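Local coordinates for glutathione S-transferase, N-terminal domain protein (Pseudomonas putida, PDB 4NAX) that probably acts as a glutathione transferase of the GST superfamily and binds one glutathione disulfide per subunit, at residues A[33-43]-A[93-104]. Numbering follows the deposited sequence.
Sequences KVSIMLEEIGL and ILQYLAEKSGQL
Leu-97 seats as a knob in the hole formed by Val-34, Met-37, Leu-38 and Ile-41, its CD1 lying 3.8 Å from CD2 of Leu-38, the two side chains crossing at about a right angle. Apolar packing extends from there. Met-37 reaches across because its CG is anti to the backbone N (chi1 179°) and the chain then bends at chi2; its CE comes to 3.4 Å from the backbone N of Ala-98, while SD lies 3.6 Å from CD1 of Leu-104. Val-34 CG1 meets Ile-93 CG2 at 3.7 Å.

Polar contacts join the C-terminal end of helix 33-41 to the loop after helix 93-101. Gln-103 NE2 donates to Ile-41 O at 3.2 Å, on a lone pair in the carbonyl plane, though not straight (N-H...O 145°). A water donates both to Gln-103 OE1 and to Glu-40 O. A leucine in place of Gln-103 would probably leave Ile-41 O without this donor and break the water bridge.

The axes of 33-41 and 93-101 point 9° from parallel and approach to 10.0 Å. Leu-38 and Leu-97 also rest on Leu-21 of strand 21-25, and Lys-33 touches the bound glutathione disulfide: two helices packed side by side against the sheet of the thioredoxin-like N-terminal domain of glutathione transferases.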
loop_
_atom_site.group_PDB
_atom_site.type_symbol
_atom_site.label_atom_id
_atom_site.label_comp_id
_atom_site.label_asym_id
_atom_site.label_seq_id
_atom_site.Cartn_x
_atom_site.Cartn_y
_atom_site.Cartn_z
ATOM N N LYS A 33 3.065 10.390 8.757
ATOM C CA LYS A 33 1.892 9.563 9.041
ATOM C C LYS A 33 2.078 8.966 10.445
ATOM O O LYS A 33 1.128 8.904 11.225
ATOM C CB LYS A 33 1.777 8.411 8.050
ATOM C CG LYS A 33 1.500 8.777 6.609
ATOM C CD LYS A 33 1.595 7.525 5.757
ATOM C CE LYS A 33 1.507 7.761 4.259
ATOM N NZ LYS A 33 1.741 6.467 3.520
ATOM N N VAL A 34 3.286 8.462 10.729
ATOM C CA VAL A 34 3.522 7.714 11.934
ATOM C C VAL A 34 3.687 8.614 13.149
ATOM O O VAL A 34 3.111 8.326 14.222
ATOM C CB VAL A 34 4.688 6.741 11.755
ATOM C CG1 VAL A 34 5.008 6.031 13.063
ATOM C CG2 VAL A 34 4.368 5.732 10.663
ATOM N N SER A 35 4.440 9.710 13.006
ATOM C CA SER A 35 4.516 10.661 14.113
ATOM C C SER A 35 3.143 11.291 14.426
ATOM O O SER A 35 2.781 11.438 15.599
ATOM C CB SER A 35 5.595 11.705 13.880
ATOM O OG SER A 35 5.434 12.246 12.581
ATOM N N ILE A 36 2.374 11.640 13.401
ATOM C CA ILE A 36 1.030 12.132 13.633
ATOM C C ILE A 36 0.214 11.090 14.402
ATOM O O ILE A 36 -0.470 11.411 15.380
ATOM C CB ILE A 36 0.323 12.529 12.325
ATOM C CG1 ILE A 36 0.968 13.781 11.744
ATOM C CG2 ILE A 36 -1.161 12.769 12.584
ATOM C CD1 ILE A 36 0.527 14.101 10.341
ATOM N N MET A 37 0.261 9.834 13.962
ATOM C CA MET A 37 -0.486 8.795 14.630
ATOM C C MET A 37 -0.110 8.688 16.115
ATOM O O MET A 37 -0.985 8.609 16.970
ATOM C CB MET A 37 -0.235 7.461 13.923
ATOM C CG MET A 37 -0.945 6.278 14.546
ATOM S SD MET A 37 -2.736 6.435 14.448
ATOM C CE MET A 37 -3.187 4.803 15.025
ATOM N N LEU A 38 1.188 8.672 16.401
ATOM C CA LEU A 38 1.658 8.557 17.769
ATOM C C LEU A 38 1.200 9.744 18.613
ATOM O O LEU A 38 0.777 9.574 19.774
ATOM C CB LEU A 38 3.174 8.426 17.791
ATOM C CG LEU A 38 3.672 7.071 17.263
ATOM C CD1 LEU A 38 5.133 7.156 16.862
ATOM C CD2 LEU A 38 3.444 5.980 18.293
ATOM N N GLU A 39 1.259 10.940 18.026
ATOM C CA GLU A 39 0.758 12.132 18.722
ATOM C C GLU A 39 -0.739 12.046 18.991
ATOM O O GLU A 39 -1.214 12.469 20.047
ATOM C CB GLU A 39 1.090 13.408 17.928
ATOM C CG GLU A 39 2.575 13.714 17.817
ATOM C CD GLU A 39 3.206 14.156 19.120
ATOM O OE1 GLU A 39 2.538 14.847 19.914
ATOM O OE2 GLU A 39 4.391 13.831 19.340
ATOM N N GLU A 40 -1.509 11.555 18.023
ATOM C CA GLU A 40 -2.973 11.448 18.173
ATOM C C GLU A 40 -3.365 10.484 19.297
ATOM O O GLU A 40 -4.299 10.761 20.036
ATOM C CB GLU A 40 -3.633 10.951 16.883
ATOM C CG GLU A 40 -3.615 11.937 15.727
ATOM C CD GLU A 40 -4.649 13.066 15.809
ATOM O OE1 GLU A 40 -5.290 13.315 16.871
ATOM O OE2 GLU A 40 -4.798 13.781 14.790
ATOM N N ILE A 41 -2.677 9.346 19.375
ATOM C CA ILE A 41 -3.080 8.287 20.289
ATOM C C ILE A 41 -2.460 8.442 21.675
ATOM O O ILE A 41 -2.872 7.764 22.615
ATOM C CB ILE A 41 -2.839 6.866 19.722
ATOM C CG1 ILE A 41 -1.348 6.546 19.630
ATOM C CG2 ILE A 41 -3.571 6.709 18.392
ATOM C CD1 ILE A 41 -1.003 5.188 19.055
ATOM N N GLY A 42 -1.478 9.329 21.804
ATOM C CA GLY A 42 -0.869 9.613 23.095
ATOM C C GLY A 42 0.092 8.553 23.608
ATOM O O GLY A 42 0.360 8.474 24.792
ATOM N N LEU A 43 0.631 7.745 22.704
ATOM C CA LEU A 43 1.555 6.687 23.078
ATOM C C LEU A 43 2.949 7.276 23.203
ATOM O O LEU A 43 3.437 7.961 22.283
ATOM C CB LEU A 43 1.568 5.578 22.032
ATOM C CG LEU A 43 2.497 4.391 22.260
ATOM C CD1 LEU A 43 2.070 3.594 23.480
ATOM C CD2 LEU A 43 2.495 3.484 21.040
ATOM N N ILE A 93 2.547 0.157 9.921
ATOM C CA ILE A 93 2.714 0.780 11.227
ATOM C C ILE A 93 1.421 1.454 11.686
ATOM O O ILE A 93 1.064 1.331 12.854
ATOM C CB ILE A 93 3.903 1.755 11.214
ATOM C CG1 ILE A 93 5.219 1.001 10.938
ATOM C CG2 ILE A 93 3.970 2.520 12.529
ATOM C CD1 ILE A 93 6.363 1.910 10.507
ATOM N N LEU A 94 0.729 2.151 10.789
ATOM C CA LEU A 94 -0.537 2.750 11.167
ATOM C C LEU A 94 -1.529 1.708 11.655
ATOM O O LEU A 94 -2.207 1.899 12.670
ATOM C CB LEU A 94 -1.150 3.527 10.008
ATOM C CG LEU A 94 -0.465 4.832 9.613
ATOM C CD1 LEU A 94 -1.145 5.438 8.388
ATOM C CD2 LEU A 94 -0.485 5.850 10.754
ATOM N N GLN A 95 -1.655 0.608 10.925
ATOM C CA GLN A 95 -2.590 -0.424 11.325
ATOM C C GLN A 95 -2.165 -1.048 12.661
ATOM O O GLN A 95 -2.996 -1.255 13.547
ATOM C CB GLN A 95 -2.729 -1.475 10.224
ATOM C CG GLN A 95 -3.723 -2.551 10.576
ATOM C CD GLN A 95 -4.079 -3.468 9.417
ATOM O OE1 GLN A 95 -3.606 -3.332 8.296
ATOM N NE2 GLN A 95 -4.949 -4.402 9.694
ATOM N N TYR A 96 -0.881 -1.352 12.803
ATOM C CA TYR A 96 -0.348 -1.867 14.062
ATOM C C TYR A 96 -0.696 -0.944 15.255
ATOM O O TYR A 96 -1.214 -1.390 16.282
ATOM C CB TYR A 96 1.171 -2.037 13.979
ATOM C CG TYR A 96 1.795 -2.361 15.319
ATOM C CD1 TYR A 96 1.540 -3.569 15.948
ATOM C CD2 TYR A 96 2.606 -1.451 15.988
ATOM C CE1 TYR A 96 2.066 -3.860 17.195
ATOM C CE2 TYR A 96 3.150 -1.745 17.224
ATOM C CZ TYR A 96 2.878 -2.955 17.830
ATOM O OH TYR A 96 3.420 -3.296 19.049
ATOM N N LEU A 97 -0.423 0.349 15.098
ATOM C CA LEU A 97 -0.671 1.288 16.180
ATOM C C LEU A 97 -2.143 1.466 16.481
ATOM O O LEU A 97 -2.514 1.630 17.644
ATOM C CB LEU A 97 -0.026 2.643 15.885
ATOM C CG LEU A 97 1.494 2.646 15.875
ATOM C CD1 LEU A 97 2.004 4.012 15.430
ATOM C CD2 LEU A 97 2.091 2.288 17.228
ATOM N N ALA A 98 -2.988 1.436 15.457
ATOM C CA ALA A 98 -4.424 1.525 15.666
ATOM C C ALA A 98 -4.935 0.319 16.452
ATOM O O ALA A 98 -5.778 0.458 17.346
ATOM C CB ALA A 98 -5.144 1.623 14.345
ATOM N N GLU A 99 -4.437 -0.859 16.096
ATOM C CA GLU A 99 -4.877 -2.096 16.743
ATOM C C GLU A 99 -4.318 -2.225 18.167
ATOM O O GLU A 99 -5.003 -2.696 19.078
ATOM C CB GLU A 99 -4.497 -3.303 15.868
ATOM C CG GLU A 99 -5.353 -3.293 14.597
ATOM C CD GLU A 99 -4.999 -4.320 13.550
ATOM O OE1 GLU A 99 -3.958 -5.003 13.648
ATOM O OE2 GLU A 99 -5.785 -4.427 12.575
ATOM N N LYS A 100 -3.090 -1.758 18.363
ATOM C CA LYS A 100 -2.458 -1.748 19.669
ATOM C C LYS A 100 -3.210 -0.842 20.633
ATOM O O LYS A 100 -3.443 -1.198 21.784
ATOM C CB LYS A 100 -1.015 -1.261 19.537
ATOM C CG LYS A 100 -0.241 -1.139 20.839
ATOM C CD LYS A 100 1.124 -0.493 20.579
ATOM C CE LYS A 100 1.880 -0.164 21.843
ATOM N NZ LYS A 100 2.575 -1.338 22.400
ATOM N N SER A 101 -3.573 0.334 20.147
ATOM C CA SER A 101 -4.184 1.378 20.980
ATOM C C SER A 101 -5.707 1.311 21.061
ATOM O O SER A 101 -6.324 1.928 21.934
ATOM C CB SER A 101 -3.798 2.749 20.435
ATOM O OG SER A 101 -4.371 3.005 19.160
ATOM N N GLY A 102 -6.322 0.614 20.115
ATOM C CA GLY A 102 -7.772 0.659 19.978
ATOM C C GLY A 102 -8.337 1.965 19.462
ATOM O O GLY A 102 -9.542 2.199 19.565
ATOM N N GLN A 103 -7.492 2.799 18.876
ATOM C CA GLN A 103 -7.894 4.110 18.368
ATOM C C GLN A 103 -7.676 4.197 16.860
ATOM O O GLN A 103 -6.729 3.622 16.325
ATOM C CB GLN A 103 -7.039 5.195 19.034
ATOM C CG GLN A 103 -7.215 5.299 20.547
ATOM C CD GLN A 103 -6.380 6.422 21.132
ATOM O OE1 GLN A 103 -6.463 7.559 20.683
ATOM N NE2 GLN A 103 -5.567 6.110 22.129
ATOM N N LEU A 104 -8.548 4.943 16.196
ATOM C CA LEU A 104 -8.376 5.375 14.808
ATOM C C LEU A 104 -8.500 4.264 13.785
ATOM O O LEU A 104 -8.098 4.408 12.626
ATOM C CB LEU A 104 -7.093 6.195 14.643
ATOM C CG LEU A 104 -7.091 7.472 15.503
ATOM C CD1 LEU A 104 -5.729 8.116 15.511
ATOM C CD2 LEU A 104 -8.090 8.502 15.024
HETATM O O HOH W 1 -6.055 9.743 22.388
#